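Local structure of putative iron binding protein (Bordetella pertussis Tohama I, 1Y9U) at residues S138-P142 against Y143-L147; A146-A149 against A150-H154; V62-G65 against N66-L70. The protein binds ferric iron through tyrosine side chains and probably serves as the periplasmic solute-binding protein of a bacterial iron-uptake system. One frame throughout, in Å; residues are numbered along the deposited sequence.

Contact 1: S138-P142 against Y143-L147; sequences SGQHP and YNTAL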
ATOM      1  N   SER A 138      11.344   8.116  -8.626  1.00 10.77           N
ATOM      2  CA  SER A 138      11.634   9.307  -7.824  1.00 10.96           C
ATOM      3  C   SER A 138      11.560   9.050  -6.337  1.00 10.73           C
ATOM      4  O   SER A 138      10.598   8.460  -5.834  1.00 11.14           O
ATOM      5  CB  SER A 138      10.635  10.407  -8.171  1.00 11.54           C
ATOM      6  OG  SER A 138      10.715  11.475  -7.263  1.00 12.98           O
ATOM      7  N   GLY A 139      12.563   9.526  -5.610  1.00 10.86           N
ATOM      8  CA  GLY A 139      12.548   9.449  -4.168  1.00 10.73           C
ATOM      9  C   GLY A 139      11.427  10.208  -3.476  1.00 10.83           C
ATOM     10  O   GLY A 139      11.130   9.923  -2.328  1.00 10.39           O
ATOM     11  N   GLN A 140      10.826  11.156  -4.178  1.00 11.00           N
ATOM     12  CA  GLN A 140       9.697  11.912  -3.644  1.00 11.54           C
ATOM     13  C   GLN A 140       8.344  11.248  -3.879  1.00 11.38           C
ATOM     14  O   GLN A 140       7.319  11.706  -3.346  1.00 12.43           O
ATOM     15  CB  GLN A 140       9.685  13.343  -4.212  1.00 12.04           C
ATOM     16  CG  GLN A 140      10.835  14.228  -3.708  1.00 12.57           C
ATOM     17  CD  GLN A 140      10.794  14.499  -2.198  1.00 12.68           C
ATOM     18  OE1 GLN A 140       9.820  14.206  -1.510  1.00 15.04           O
ATOM     19  NE2 GLN A 140      11.882  15.058  -1.688  1.00 13.64           N
ATOM     20  N   HIS A 141       8.309  10.159  -4.635  1.00 11.07           N
ATOM     21  CA  HIS A 141       7.042   9.488  -4.809  1.00 11.01           C
ATOM     22  C   HIS A 141       6.561   8.956  -3.464  1.00 11.31           C
ATOM     23  O   HIS A 141       7.366   8.467  -2.688  1.00 10.44           O
ATOM     24  CB  HIS A 141       7.143   8.341  -5.798  1.00 10.90           C
ATOM     25  CG  HIS A 141       5.803   7.778  -6.149  1.00 10.45           C
ATOM     26  ND1 HIS A 141       5.184   6.816  -5.380  1.00 11.15           N
ATOM     27  CD2 HIS A 141       4.928   8.115  -7.121  1.00 12.72           C
ATOM     28  CE1 HIS A 141       3.997   6.548  -5.904  1.00 11.96           C
ATOM     29  NE2 HIS A 141       3.816   7.327  -6.953  1.00 12.97           N
ATOM     30  N   PRO A 142       5.267   9.051  -3.151  1.00 11.67           N
ATOM     31  CA  PRO A 142       4.752   8.490  -1.899  1.00 11.65           C
ATOM     32  C   PRO A 142       5.194   7.072  -1.538  1.00 10.51           C
ATOM     33  O   PRO A 142       5.356   6.769  -0.360  1.00 10.56           O
ATOM     34  CB  PRO A 142       3.250   8.579  -2.078  1.00 12.82           C
ATOM     35  CG  PRO A 142       3.075   9.798  -2.897  1.00 13.31           C
ATOM     36  CD  PRO A 142       4.220   9.798  -3.874  1.00 11.67           C
ATOM     37  N   TYR A 143       5.385   6.190  -2.520  1.00 10.34           N
ATOM     38  CA  TYR A 143       5.838   4.845  -2.187  1.00 10.33           C
ATOM     39  C   TYR A 143       7.193   4.877  -1.499  1.00 10.30           C
ATOM     40  O   TYR A 143       7.483   4.097  -0.596  1.00 10.54           O
ATOM     41  CB  TYR A 143       5.977   4.004  -3.444  1.00 10.70           C
ATOM     42  CG  TYR A 143       4.735   3.721  -4.246  1.00 12.24           C
ATOM     43  CD1 TYR A 143       4.839   3.286  -5.571  1.00 12.51           C
ATOM     44  CD2 TYR A 143       3.473   3.834  -3.703  1.00 14.27           C
ATOM     45  CE1 TYR A 143       3.718   2.992  -6.315  1.00 15.20           C
ATOM     46  CE2 TYR A 143       2.350   3.549  -4.442  1.00 16.62           C
ATOM     47  CZ  TYR A 143       2.484   3.133  -5.748  1.00 17.79           C
ATOM     48  OH  TYR A 143       1.348   2.835  -6.464  1.00 22.10           O
ATOM     49  N   ASN A 144       8.055   5.764  -1.986  1.00  9.95           N
ATOM     50  CA  ASN A 144       9.394   5.893  -1.445  1.00 10.17           C
ATOM     51  C   ASN A 144       9.432   6.713  -0.170  1.00 10.38           C
ATOM     52  O   ASN A 144      10.142   6.344   0.760  1.00 10.67           O
ATOM     53  CB  ASN A 144      10.352   6.457  -2.487  1.00  9.97           C
ATOM     54  CG  ASN A 144      10.756   5.432  -3.541  1.00 10.36           C
ATOM     55  OD1 ASN A 144      10.768   4.232  -3.287  1.00 11.12           O
ATOM     56  ND2 ASN A 144      11.054   5.917  -4.748  1.00 10.74           N
ATOM     57  N   THR A 145       8.681   7.815  -0.084  1.00 10.10           N
ATOM     58  CA  THR A 145       8.723   8.591   1.155  1.00 10.51           C
ATOM     59  C   THR A 145       8.170   7.823   2.325  1.00 10.44           C
ATOM     60  O   THR A 145       8.632   7.999   3.431  1.00 10.46           O
ATOM     61  CB  THR A 145       8.029   9.941   1.062  1.00 11.11           C
ATOM     62  OG1 THR A 145       6.649   9.748   0.749  1.00 12.11           O
ATOM     63  CG2 THR A 145       8.623  10.814  -0.043  1.00 11.74           C
ATOM     64  N   ALA A 146       7.205   6.939   2.090  1.00 10.70           N
ATOM     65  CA  ALA A 146       6.711   6.107   3.176  1.00 10.95           C
ATOM     66  C   ALA A 146       7.789   5.150   3.690  1.00 10.89           C
ATOM     67  O   ALA A 146       7.896   4.920   4.888  1.00 11.15           O
ATOM     68  CB  ALA A 146       5.487   5.331   2.735  1.00 11.72           C
ATOM     69  N   LEU A 147       8.579   4.563   2.780  1.00 10.24           N
ATOM     70  CA  LEU A 147       9.642   3.629   3.171  1.00 10.87           C
ATOM     71  C   LEU A 147      10.714   4.379   3.967  1.00 10.84           C
ATOM     72  O   LEU A 147      11.197   3.904   4.982  1.00 10.88           O
ATOM     73  CB  LEU A 147      10.251   2.945   1.927  1.00 11.38           C
ATOM     74  CG  LEU A 147      11.473   2.047   2.179  1.00 12.38           C
ATOM     75  CD1 LEU A 147      11.138   0.890   3.071  1.00 13.18           C
ATOM     76  CD2 LEU A 147      12.074   1.560   0.843  1.00 13.13           C
TER
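The imidazole of H141 meets Y143 twice, once at its backbone and once at its ring. H141 ND1 accepts the amide of Y143 N at 2.9 Å along a nearly straight N-H line (170°), the donor lying somewhat out of the imidazole plane. The same edge of the imidazole faces the phenol: H141 CE1 sits over the centre of the Y143 ring, 3.2 Å above its plane, in an edge-to-face pair with the two planes at 60°. H141 CG stands anti to its backbone N (chi1 -171°), which carries the ring alongside Y143. H141 is the N-cap of helix 142-155, and its imidazole caps the amide of Y143 while flanking a tyrosine seen to bind ferric iron. The backbone completes the helix start, with T145 N reaching H141 O at 3.0 Å and A146 N bonding to P142 O. Farther out, N144 ND2 donates to S138 O at 2.8 Å from above the carbonyl plane, while H141 N comes to that oxygen from the opposite face, within the type I turn S138-H141. S138 OG takes Q140 N at 3.1 Å in an ST turn and also bonds to D322. Outside the turn, R107 bonds to N144 OD1, and R309 to T145 OG1 and the backbone oxygen P142 O. Beyond the phenol ring, Y143 OH hydrogen-bonds to Y200 OH and weakly to R105; its very close approach to Y199 is doubtful as a bond.

Contact 2: A146-A149 against A150-H154; sequences ALVA and AMIAH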
ATOM      1  N   ALA A 146       7.205   6.939   2.090  1.00 10.70           N
ATOM      2  CA  ALA A 146       6.711   6.107   3.176  1.00 10.95           C
ATOM      3  C   ALA A 146       7.789   5.150   3.690  1.00 10.89           C
ATOM      4  O   ALA A 146       7.896   4.920   4.888  1.00 11.15           O
ATOM      5  CB  ALA A 146       5.487   5.331   2.735  1.00 11.72           C
ATOM      6  N   LEU A 147       8.579   4.563   2.780  1.00 10.24           N
ATOM      7  CA  LEU A 147       9.642   3.629   3.171  1.00 10.87           C
ATOM      8  C   LEU A 147      10.714   4.379   3.967  1.00 10.84           C
ATOM      9  O   LEU A 147      11.197   3.904   4.982  1.00 10.88           O
ATOM     10  CB  LEU A 147      10.251   2.945   1.927  1.00 11.38           C
ATOM     11  CG  LEU A 147      11.473   2.047   2.179  1.00 12.38           C
ATOM     12  CD1 LEU A 147      11.138   0.890   3.071  1.00 13.18           C
ATOM     13  CD2 LEU A 147      12.074   1.560   0.843  1.00 13.13           C
ATOM     14  N   VAL A 148      11.074   5.564   3.478  1.00 10.92           N
ATOM     15  CA  VAL A 148      12.044   6.435   4.163  1.00 11.35           C
ATOM     16  C   VAL A 148      11.546   6.818   5.555  1.00 11.41           C
ATOM     17  O   VAL A 148      12.305   6.802   6.511  1.00 12.40           O
ATOM     18  CB  VAL A 148      12.392   7.673   3.300  1.00 11.67           C
ATOM     19  CG1 VAL A 148      13.325   8.650   4.047  1.00 11.96           C
ATOM     20  CG2 VAL A 148      13.047   7.196   1.998  1.00 11.26           C
ATOM     21  N   ALA A 149      10.267   7.137   5.674  1.00 11.26           N
ATOM     22  CA  ALA A 149       9.682   7.486   6.976  1.00 11.43           C
ATOM     23  C   ALA A 149       9.765   6.320   7.951  1.00 12.05           C
ATOM     24  O   ALA A 149      10.127   6.485   9.115  1.00 12.70           O
ATOM     25  CB  ALA A 149       8.240   7.961   6.812  1.00 11.87           C
ATOM     26  N   ALA A 150       9.476   5.116   7.482  1.00 11.98           N
ATOM     27  CA  ALA A 150       9.593   3.941   8.333  1.00 12.14           C
ATOM     28  C   ALA A 150      11.049   3.714   8.739  1.00 12.19           C
ATOM     29  O   ALA A 150      11.347   3.310   9.862  1.00 12.80           O
ATOM     30  CB  ALA A 150       9.042   2.715   7.621  1.00 11.85           C
ATOM     31  N   MET A 151      11.978   3.967   7.819  1.00 12.13           N
ATOM     32  CA  MET A 151      13.396   3.814   8.124  1.00 12.49           C
ATOM     33  C   MET A 151      13.840   4.813   9.211  1.00 12.83           C
ATOM     34  O   MET A 151      14.619   4.459  10.081  1.00 13.15           O
ATOM     35  CB  MET A 151      14.263   3.968   6.865  1.00 12.53           C
ATOM     36  CG  MET A 151      15.730   3.580   7.089  1.00 13.77           C
ATOM     37  SD  MET A 151      16.691   3.602   5.555  1.00 14.72           S
ATOM     38  CE  MET A 151      16.134   2.088   4.769  1.00 15.61           C
ATOM     39  N   ILE A 152      13.343   6.040   9.179  1.00 12.48           N
ATOM     40  CA  ILE A 152      13.661   6.998  10.264  1.00 13.64           C
ATOM     41  C   ILE A 152      13.122   6.449  11.581  1.00 14.51           C
ATOM     42  O   ILE A 152      13.804   6.461  12.601  1.00 15.55           O
ATOM     43  CB  ILE A 152      13.098   8.396   9.981  1.00 13.34           C
ATOM     44  CG1 ILE A 152      13.716   8.979   8.702  1.00 13.55           C
ATOM     45  CG2 ILE A 152      13.347   9.331  11.169  1.00 16.13           C
ATOM     46  CD1 ILE A 152      13.059  10.215   8.206  1.00 13.15           C
ATOM     47  N   ALA A 153      11.883   5.958  11.566  1.00 15.07           N
ATOM     48  CA  ALA A 153      11.265   5.427  12.776  1.00 15.76           C
ATOM     49  C   ALA A 153      12.080   4.292  13.391  1.00 15.99           C
ATOM     50  O   ALA A 153      12.229   4.207  14.619  1.00 17.37           O
ATOM     51  CB  ALA A 153       9.857   4.950  12.483  1.00 15.61           C
ATOM     52  N   HIS A 154      12.630   3.426  12.555  1.00 15.47           N
ATOM     53  CA  HIS A 154      13.391   2.276  13.008  1.00 15.65           C
ATOM     54  C   HIS A 154      14.827   2.637  13.400  1.00 16.43           C
ATOM     55  O   HIS A 154      15.310   2.245  14.469  1.00 17.73           O
ATOM     56  CB  HIS A 154      13.466   1.223  11.909  1.00 15.48           C
ATOM     57  CG  HIS A 154      12.249   0.365  11.821  1.00 14.75           C
ATOM     58  ND1 HIS A 154      11.492   0.231  10.678  1.00 14.99           N
ATOM     59  CD2 HIS A 154      11.677  -0.438  12.749  1.00 15.11           C
ATOM     60  CE1 HIS A 154      10.495  -0.607  10.925  1.00 12.97           C
ATOM     61  NE2 HIS A 154      10.595  -1.036  12.167  1.00 17.28           N
TER
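I152 folds back over the carbonyl of V148, one turn earlier in helix 142-155, an alpha-helix that belongs to a periplasmic binding-protein fold. Its CB lies 3.6 Å from A149 O, against the last carbonyl before the segment 150-154. CG1, placed beside the backbone N and anti to the carbonyl carbon (chi1 -62°), turns toward the preceding turn and comes within 3.4 Å of V148 O. CD1 continues the extended chain past that oxygen and ends 4.5 Å from V148 CG1, a loose apolar meeting of two branched side chains. The V148 oxygen under I152 is also the acceptor for I152 N at 3.0 Å, so the backbone bond and the aliphatic branch converge on one carbonyl. M151 behaves differently: its CB stays near V148 O and L147 O, whereas the rest of the side chain leads away, and M151 packs on T160 and W163 of helix 157-170. V148 and I152 also touch T160, and on helix 303-318 they meet A312 and Y308 respectively, so these two residues contact both helices. Among the alanines, A146 touches I305 and R309, and A150 touches H236. Beneath the side chains runs an unbroken i to i+4 ladder: A150 N bonds to A146 O, M151 N to L147 O at 2.9 Å, and A153 N to A149 O. In that last bond the amide of A153 stands 3.1 Å from the A149 oxygen, with an N-H...O angle of 163°.

Contact 3: V62-G65 against N66-L70; sequences VDIG and NLIDL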
ATOM      1  N   VAL A  62      -6.336   5.004  -0.283  1.00 12.43           N
ATOM      2  CA  VAL A  62      -5.043   4.341  -0.272  1.00 13.27           C
ATOM      3  C   VAL A  62      -4.029   5.285   0.359  1.00 13.25           C
ATOM      4  O   VAL A  62      -4.140   6.501   0.192  1.00 12.82           O
ATOM      5  CB  VAL A  62      -4.652   3.964  -1.713  1.00 13.89           C
ATOM      6  CG1 VAL A  62      -3.309   3.254  -1.767  1.00 15.46           C
ATOM      7  CG2 VAL A  62      -5.739   3.098  -2.349  1.00 14.65           C
ATOM      8  N   ASP A  63      -3.067   4.702   1.074  1.00 12.21           N
ATOM      9  CA  ASP A  63      -1.967   5.355   1.786  1.00 12.61           C
ATOM     10  C   ASP A  63      -2.370   5.752   3.196  1.00 12.94           C
ATOM     11  O   ASP A  63      -3.335   6.475   3.384  1.00 13.37           O
ATOM     12  CB  ASP A  63      -1.418   6.559   1.026  1.00 12.98           C
ATOM     13  CG  ASP A  63      -0.048   6.943   1.483  1.00 13.98           C
ATOM     14  OD1 ASP A  63       0.124   7.348   2.634  1.00 14.28           O
ATOM     15  OD2 ASP A  63       0.938   6.864   0.751  1.00 16.99           O
ATOM     16  N   ILE A  64      -1.621   5.280   4.186  1.00 13.36           N
ATOM     17  CA  ILE A  64      -1.862   5.628   5.585  1.00 14.73           C
ATOM     18  C   ILE A  64      -1.910   7.135   5.801  1.00 15.30           C
ATOM     19  O   ILE A  64      -2.725   7.617   6.579  1.00 15.81           O
ATOM     20  CB  ILE A  64      -0.834   4.951   6.526  1.00 15.67           C
ATOM     21  CG1 ILE A  64      -1.126   5.238   8.002  1.00 17.37           C
ATOM     22  CG2 ILE A  64       0.601   5.399   6.213  1.00 15.16           C
ATOM     23  CD1 ILE A  64      -2.510   4.774   8.498  1.00 18.52           C
ATOM     24  N   GLY A  65      -1.060   7.895   5.110  1.00 15.62           N
ATOM     25  CA  GLY A  65      -1.098   9.345   5.221  1.00 16.47           C
ATOM     26  C   GLY A  65      -2.435   9.942   4.856  1.00 16.42           C
ATOM     27  O   GLY A  65      -2.929  10.846   5.543  1.00 17.74           O
ATOM     28  N   ASN A  66      -3.038   9.445   3.774  1.00 16.61           N
ATOM     29  CA  ASN A  66      -4.355   9.922   3.362  1.00 17.58           C
ATOM     30  C   ASN A  66      -5.430   9.578   4.388  1.00 17.62           C
ATOM     31  O   ASN A  66      -6.345  10.364   4.630  1.00 17.95           O
ATOM     32  CB  ASN A  66      -4.742   9.357   1.997  1.00 18.16           C
ATOM     33  CG  ASN A  66      -3.970   9.993   0.854  1.00 20.67           C
ATOM     34  OD1 ASN A  66      -3.663   9.338  -0.137  1.00 23.63           O
ATOM     35  ND2 ASN A  66      -3.670  11.278   0.983  1.00 23.09           N
ATOM     36  N   LEU A  67      -5.334   8.387   4.977  1.00 18.33           N
ATOM     37  CA  LEU A  67      -6.281   7.978   6.009  1.00 18.70           C
ATOM     38  C   LEU A  67      -6.185   8.828   7.259  1.00 19.44           C
ATOM     39  O   LEU A  67      -7.188   9.277   7.791  1.00 19.19           O
ATOM     40  CB  LEU A  67      -6.033   6.525   6.384  1.00 19.35           C
ATOM     41  CG  LEU A  67      -6.724   5.499   5.529  1.00 20.59           C
ATOM     42  CD1 LEU A  67      -6.210   4.137   5.985  1.00 21.13           C
ATOM     43  CD2 LEU A  67      -8.248   5.564   5.637  1.00 20.63           C
ATOM     44  N   ILE A  68      -4.963   9.053   7.726  1.00 19.70           N
ATOM     45  CA  ILE A  68      -4.736   9.893   8.897  1.00 20.97           C
ATOM     46  C   ILE A  68      -5.178  11.320   8.615  1.00 21.00           C
ATOM     47  O   ILE A  68      -5.712  11.980   9.497  1.00 20.91           O
ATOM     48  CB  ILE A  68      -3.256   9.811   9.341  1.00 22.04           C
ATOM     49  CG1 ILE A  68      -2.935   8.361   9.735  1.00 24.29           C
ATOM     50  CG2 ILE A  68      -2.942  10.846  10.445  1.00 22.60           C
ATOM     51  CD1 ILE A  68      -2.447   8.110  11.116  1.00 27.13           C
ATOM     52  N   ASP A  69      -5.001  11.785   7.382  1.00 20.81           N
ATOM     53  CA  ASP A  69      -5.470  13.115   7.010  1.00 20.94           C
ATOM     54  C   ASP A  69      -6.988  13.228   7.162  1.00 20.55           C
ATOM     55  O   ASP A  69      -7.495  14.280   7.557  1.00 21.09           O
ATOM     56  CB  ASP A  69      -5.046  13.477   5.584  1.00 21.36           C
ATOM     57  CG  ASP A  69      -3.581  13.881   5.489  1.00 23.73           C
ATOM     58  OD1 ASP A  69      -3.135  14.156   4.358  1.00 25.53           O
ATOM     59  OD2 ASP A  69      -2.806  13.921   6.465  1.00 24.61           O
ATOM     60  N   LEU A  70      -7.725  12.161   6.842  1.00 19.94           N
ATOM     61  CA  LEU A  70      -9.178  12.173   7.042  1.00 19.59           C
ATOM     62  C   LEU A  70      -9.520  12.281   8.523  1.00 19.50           C
ATOM     63  O   LEU A  70     -10.408  13.047   8.908  1.00 18.99           O
ATOM     64  CB  LEU A  70      -9.837  10.912   6.474  1.00 19.16           C
ATOM     65  CG  LEU A  70      -9.720  10.689   4.971  1.00 19.78           C
ATOM     66  CD1 LEU A  70     -10.228   9.308   4.589  1.00 19.19           C
ATOM     67  CD2 LEU A  70     -10.451  11.770   4.191  1.00 21.02           C
TER
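I64 and I68 provide the apolar part of the contact, lying side by side and pointing the same way on the first turn of helix 64-72. I64 CD1 approaches I68 CG1 at 3.8 Å and reaches L67 CB at 4.5 Å. CG1 of I64 is anti to the backbone N (chi1 -177°) and the chain bends at chi2 (59°), bringing CD1 against I68; I64 also packs on I239 and I305. Hydrogen bonds of the backbone tie the same turn: L67 N to D63 O at 3.2 Å, I68 N to I64 O at 2.9 Å, and D69 N to G65 O. The helix follows directly on strand 58-62, and D63 at the junction is its N-cap. D63 OD1 accepts G65 N at 2.8 Å through its anti lone pair, pointing away from the other carboxylate oxygen. Charge enters through that second oxygen, since D63 OD2 forms a salt bridge with R309 of helix 303-318. The carboxylate serves both an amide and a guanidinium group; its negative charge at the helix N-terminus is consistent with a favourable interaction with the helix dipole, and the salt bridge to R309 would restrict its rotation.

How the contacts relate
Contacts 1 and 2 are successive parts of helix 142-155, sharing A146 and L147, with centres 10 Å apart. Contact 3 belongs to another helix start, its centre 15 Å from that of contact 1, yet the two touch where P142 CB lies 4.0 Å from D63 OD2. R309 joins these two N-termini: it bonds to P142 O and T145 OG1 in contact 1 and forms the salt bridge with D63 in contact 3. Y143 places contact 1 at the iron site, which holds no iron in this chain. Between side chains, D63 is about 6 Å from Y143; A146, where contact 2 begins, is about 6 Å from Y143 and about 11 Å from Y199, and the helix then runs on away from the site.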